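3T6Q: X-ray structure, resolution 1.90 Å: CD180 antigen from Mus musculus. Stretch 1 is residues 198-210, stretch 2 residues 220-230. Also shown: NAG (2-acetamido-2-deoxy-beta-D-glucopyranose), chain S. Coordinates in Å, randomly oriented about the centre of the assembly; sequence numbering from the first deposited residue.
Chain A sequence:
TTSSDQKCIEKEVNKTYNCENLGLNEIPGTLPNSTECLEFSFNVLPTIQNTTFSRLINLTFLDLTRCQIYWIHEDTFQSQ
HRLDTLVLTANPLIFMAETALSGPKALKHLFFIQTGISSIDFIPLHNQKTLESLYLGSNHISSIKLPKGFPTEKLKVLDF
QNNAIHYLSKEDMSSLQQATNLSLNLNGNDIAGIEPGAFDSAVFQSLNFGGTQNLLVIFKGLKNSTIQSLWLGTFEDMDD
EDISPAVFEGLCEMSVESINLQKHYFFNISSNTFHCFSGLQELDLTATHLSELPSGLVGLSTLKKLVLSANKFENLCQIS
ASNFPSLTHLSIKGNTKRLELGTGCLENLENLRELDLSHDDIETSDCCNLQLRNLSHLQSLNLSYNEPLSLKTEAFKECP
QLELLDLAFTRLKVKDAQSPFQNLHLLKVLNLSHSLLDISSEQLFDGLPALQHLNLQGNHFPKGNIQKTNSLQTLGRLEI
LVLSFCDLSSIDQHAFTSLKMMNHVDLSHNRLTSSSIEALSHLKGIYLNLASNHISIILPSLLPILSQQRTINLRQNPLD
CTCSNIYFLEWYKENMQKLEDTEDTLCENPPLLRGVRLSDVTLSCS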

# COMPACT_ATOMS: atom_id res chain seq x y z
N ALA A 198 -21.15 18.84 -7.32
CA ALA A 198 -21.01 17.68 -6.42
C ALA A 198 -21.42 17.98 -5.00
O ALA A 198 -21.88 17.09 -4.28
CB ALA A 198 -19.59 17.09 -6.46
N PHE A 199 -21.28 19.24 -4.57
CA PHE A 199 -21.64 19.60 -3.20
C PHE A 199 -22.96 20.38 -3.02
O PHE A 199 -23.25 20.86 -1.93
CB PHE A 199 -20.48 20.36 -2.55
CG PHE A 199 -19.41 19.43 -2.05
CD1 PHE A 199 -19.37 19.07 -0.71
CD2 PHE A 199 -18.51 18.86 -2.94
CE1 PHE A 199 -18.40 18.20 -0.25
CE2 PHE A 199 -17.53 17.99 -2.49
CZ PHE A 199 -17.48 17.67 -1.14
N ASP A 200 -23.75 20.45 -4.09
CA ASP A 200 -25.06 21.12 -4.04
C ASP A 200 -25.86 20.59 -2.88
O ASP A 200 -26.02 19.37 -2.74
CB ASP A 200 -25.85 20.93 -5.33
CG ASP A 200 -25.32 21.78 -6.47
OD1 ASP A 200 -24.33 22.54 -6.31
OD2 ASP A 200 -25.89 21.66 -7.57
N SER A 201 -26.33 21.50 -2.03
CA SER A 201 -27.14 21.13 -0.87
C SER A 201 -26.51 20.18 0.16
O SER A 201 -27.23 19.66 1.04
CB SER A 201 -28.49 20.53 -1.33
OG SER A 201 -29.23 21.52 -1.98
N ALA A 202 -25.21 19.95 0.08
CA ALA A 202 -24.52 19.02 1.00
C ALA A 202 -24.45 19.61 2.40
O ALA A 202 -24.25 20.82 2.55
CB ALA A 202 -23.11 18.70 0.49
N VAL A 203 -24.64 18.76 3.42
CA VAL A 203 -24.60 19.19 4.81
C VAL A 203 -23.68 18.23 5.61
O VAL A 203 -24.00 17.05 5.79
CB VAL A 203 -26.01 19.25 5.46
CG1 VAL A 203 -25.91 19.62 6.94
CG2 VAL A 203 -26.89 20.25 4.72
N PHE A 204 -22.53 18.74 6.06
CA PHE A 204 -21.52 17.94 6.81
C PHE A 204 -21.33 18.46 8.20
O PHE A 204 -21.46 19.67 8.44
CB PHE A 204 -20.17 17.98 6.11
CG PHE A 204 -20.12 17.12 4.90
CD1 PHE A 204 -19.75 15.77 5.00
CD2 PHE A 204 -20.52 17.63 3.66
CE1 PHE A 204 -19.75 14.97 3.87
CE2 PHE A 204 -20.52 16.83 2.53
CZ PHE A 204 -20.14 15.49 2.63
N GLN A 205 -21.02 17.55 9.12
CA GLN A 205 -20.52 17.93 10.42
C GLN A 205 -19.06 18.40 10.27
O GLN A 205 -18.75 19.55 10.57
CB GLN A 205 -20.68 16.78 11.41
CG GLN A 205 -19.85 16.87 12.68
CD GLN A 205 -20.01 18.18 13.44
OE1 GLN A 205 -19.01 18.82 13.81
NE2 GLN A 205 -21.25 18.60 13.66
N SER A 206 -18.16 17.53 9.83
CA SER A 206 -16.72 17.90 9.64
C SER A 206 -16.29 17.49 8.27
O SER A 206 -16.73 16.46 7.78
CB SER A 206 -15.78 17.21 10.64
OG SER A 206 -16.02 17.66 11.94
N LEU A 207 -15.45 18.29 7.63
CA LEU A 207 -14.81 17.89 6.40
C LEU A 207 -13.36 18.26 6.64
O LEU A 207 -13.07 19.41 6.99
CB LEU A 207 -15.29 18.71 5.20
CG LEU A 207 -16.52 18.31 4.39
CD1 LEU A 207 -16.72 19.28 3.24
CD2 LEU A 207 -16.36 16.88 3.89
N ASN A 208 -12.47 17.29 6.47
CA ASN A 208 -11.02 17.55 6.68
C ASN A 208 -10.30 17.32 5.35
O ASN A 208 -10.39 16.22 4.79
CB ASN A 208 -10.53 16.63 7.85
CG ASN A 208 -9.08 16.89 8.25
OD1 ASN A 208 -8.23 17.07 7.38
ND2 ASN A 208 -8.80 16.89 9.55
N PHE A 209 -9.61 18.35 4.82
CA PHE A 209 -8.75 18.19 3.65
C PHE A 209 -7.30 18.54 4.03
O PHE A 209 -6.59 19.20 3.24
CB PHE A 209 -9.18 19.11 2.50
CG PHE A 209 -10.55 18.79 1.92
CD1 PHE A 209 -10.69 17.85 0.89
CD2 PHE A 209 -11.68 19.46 2.40
CE1 PHE A 209 -11.95 17.59 0.34
CE2 PHE A 209 -12.94 19.20 1.85
CZ PHE A 209 -13.07 18.26 0.84
N GLY A 210 -6.89 18.17 5.24
CA GLY A 210 -5.55 18.46 5.74
C GLY A 210 -4.41 18.22 4.76
O GLY A 210 -4.34 17.15 4.10
N LYS A 220 -13.78 26.42 -4.24
CA LYS A 220 -14.66 26.40 -5.39
C LYS A 220 -15.55 25.12 -5.47
O LYS A 220 -16.77 25.20 -5.69
CB LYS A 220 -13.85 26.64 -6.67
CG LYS A 220 -14.64 26.51 -7.97
CD LYS A 220 -13.67 26.62 -9.15
CE LYS A 220 -12.88 27.93 -9.07
NZ LYS A 220 -12.14 28.18 -10.34
N GLY A 221 -14.94 23.96 -5.22
CA GLY A 221 -15.64 22.69 -5.28
C GLY A 221 -16.70 22.53 -4.21
O GLY A 221 -17.69 21.86 -4.42
N LEU A 222 -16.51 23.18 -3.07
CA LEU A 222 -17.48 23.09 -1.95
C LEU A 222 -18.66 24.06 -2.03
O LEU A 222 -19.47 24.16 -1.09
CB LEU A 222 -16.76 23.33 -0.61
CG LEU A 222 -15.66 22.32 -0.21
CD1 LEU A 222 -15.19 22.60 1.22
CD2 LEU A 222 -16.10 20.88 -0.33
N LYS A 223 -18.76 24.79 -3.13
CA LYS A 223 -19.92 25.65 -3.38
C LYS A 223 -21.27 25.05 -2.94
O LYS A 223 -21.57 23.88 -3.21
CB LYS A 223 -19.97 26.01 -4.87
CG LYS A 223 -21.15 26.97 -5.16
CD LYS A 223 -21.12 27.39 -6.62
CE LYS A 223 -22.30 28.33 -6.96
NZ LYS A 223 -22.40 28.49 -8.43
N ASN A 224 -22.03 25.85 -2.20
CA ASN A 224 -23.37 25.49 -1.75
C ASN A 224 -23.46 24.54 -0.55
O ASN A 224 -24.55 24.19 -0.11
CB ASN A 224 -24.21 24.97 -2.94
CG ASN A 224 -25.69 25.19 -2.74
OD1 ASN A 224 -26.51 24.26 -2.76
ND2 ASN A 224 -26.03 26.44 -2.51
N SER A 225 -22.30 24.09 -0.00
CA SER A 225 -22.31 23.17 1.13
C SER A 225 -22.54 23.91 2.45
O SER A 225 -22.36 25.13 2.53
CB SER A 225 -20.98 22.36 1.19
OG SER A 225 -19.89 23.24 1.43
N THR A 226 -22.98 23.18 3.47
CA THR A 226 -23.08 23.67 4.84
C THR A 226 -22.23 22.76 5.72
O THR A 226 -22.48 21.54 5.76
CB THR A 226 -24.55 23.64 5.30
OG1 THR A 226 -25.29 24.47 4.42
CG2 THR A 226 -24.72 24.17 6.75
N ILE A 227 -21.23 23.33 6.39
CA ILE A 227 -20.19 22.53 7.08
C ILE A 227 -20.03 23.13 8.48
O ILE A 227 -19.92 24.37 8.62
CB ILE A 227 -18.83 22.59 6.34
CG1 ILE A 227 -18.97 22.11 4.88
CG2 ILE A 227 -17.79 21.73 7.09
CD1 ILE A 227 -17.93 22.65 3.92
N GLN A 228 -20.04 22.30 9.51
CA GLN A 228 -19.82 22.83 10.83
C GLN A 228 -18.32 23.10 11.04
O GLN A 228 -17.94 24.18 11.45
CB GLN A 228 -20.36 21.89 11.90
CG GLN A 228 -21.22 22.58 12.94
CD GLN A 228 -20.45 23.11 14.14
OE1 GLN A 228 -21.05 23.52 15.13
NE2 GLN A 228 -19.11 23.11 14.06
N SER A 229 -17.46 22.13 10.72
CA SER A 229 -16.03 22.34 10.90
C SER A 229 -15.28 21.95 9.62
O SER A 229 -15.44 20.85 9.11
CB SER A 229 -15.56 21.59 12.18
OG SER A 229 -14.14 21.49 12.18
N LEU A 230 -14.55 22.88 9.03
CA LEU A 230 -13.82 22.64 7.82
C LEU A 230 -12.32 22.76 8.12
O LEU A 230 -11.84 23.84 8.49
CB LEU A 230 -14.22 23.65 6.74
CG LEU A 230 -13.49 23.67 5.40
CD1 LEU A 230 -13.59 22.31 4.66
CD2 LEU A 230 -14.02 24.80 4.52
C1 NAG S . -27.39 26.81 -2.31
C2 NAG S . -27.44 27.89 -1.24
C3 NAG S . -28.85 28.52 -1.17
C4 NAG S . -29.33 28.87 -2.58
C5 NAG S . -29.28 27.59 -3.44
C6 NAG S . -29.92 27.71 -4.83
C7 NAG S . -25.80 27.62 0.54
C8 NAG S . -25.48 27.02 1.88
N2 NAG S . -27.02 27.40 0.06
O3 NAG S . -28.84 29.64 -0.31
O4 NAG S . -30.62 29.41 -2.51
O5 NAG S . -27.90 27.27 -3.56
O6 NAG S . -29.14 28.62 -5.54
O7 NAG S . -24.96 28.24 -0.08
O HOH W 1 -21.63 22.44 -5.57
O HOH W 2 -25.87 23.10 1.88

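The two stretches pair in parallel over short strand segments. V203 pairs with T226, F204 with I227, S206 with S229 and L207 with L230, with CA atoms 4.7 to 5.1 Å apart. Each stretch turns a corner, at Q205 and at Q228, so the pairing falls into two short segments.

Backbone hydrogen bonds hold the register. T226 N donates to A202 O at 2.8 Å, and F204 N donates to T226 O at 2.8 Å. Past the corner, S229 N donates to Q205 O at 2.9 Å and L207 N to S229 O at 3.0 Å. At the corner itself, Q228 N reaches F204 O at 3.2 Å; its bond to Q205 O, also 3.2 Å, is weak because the angle is poor. CA-H...O contacts add to the ladder, as from V203 CA to T226 O at 3.3 Å.

Before the strands, each stretch makes a type II turn, F199 to A202 and L222 to S225. N224 links the turns: its OD1 accepts from S201 N at 2.9 Å. Its ND2 is bonded to C1 of the NAG at 1.4 Å, so one amide carries the sugar and also joins the neighbouring turn. Two waters bridge here. Water 1 donates to D200 OD1 and K223 O; water 2 donates to A202 O and N224 O and accepts from T226 OG1.

F204, L207, I227 and L230 share one face of the sheet, and the buried apolar contacts gather on this side. L207 CD1 lies 3.6 Å from I227 CD1 and 4.0 Å from L222 CD2. L222 CD2 also sits over the face of the F199 ring, 3.5 Å from F199 CE1, in a CH-pi contact. L230 CD1 meets the edge of the F209 ring, 4.1 Å from F209 CD2. V203, S206, T226 and S229 occupy the other face, which is more exposed.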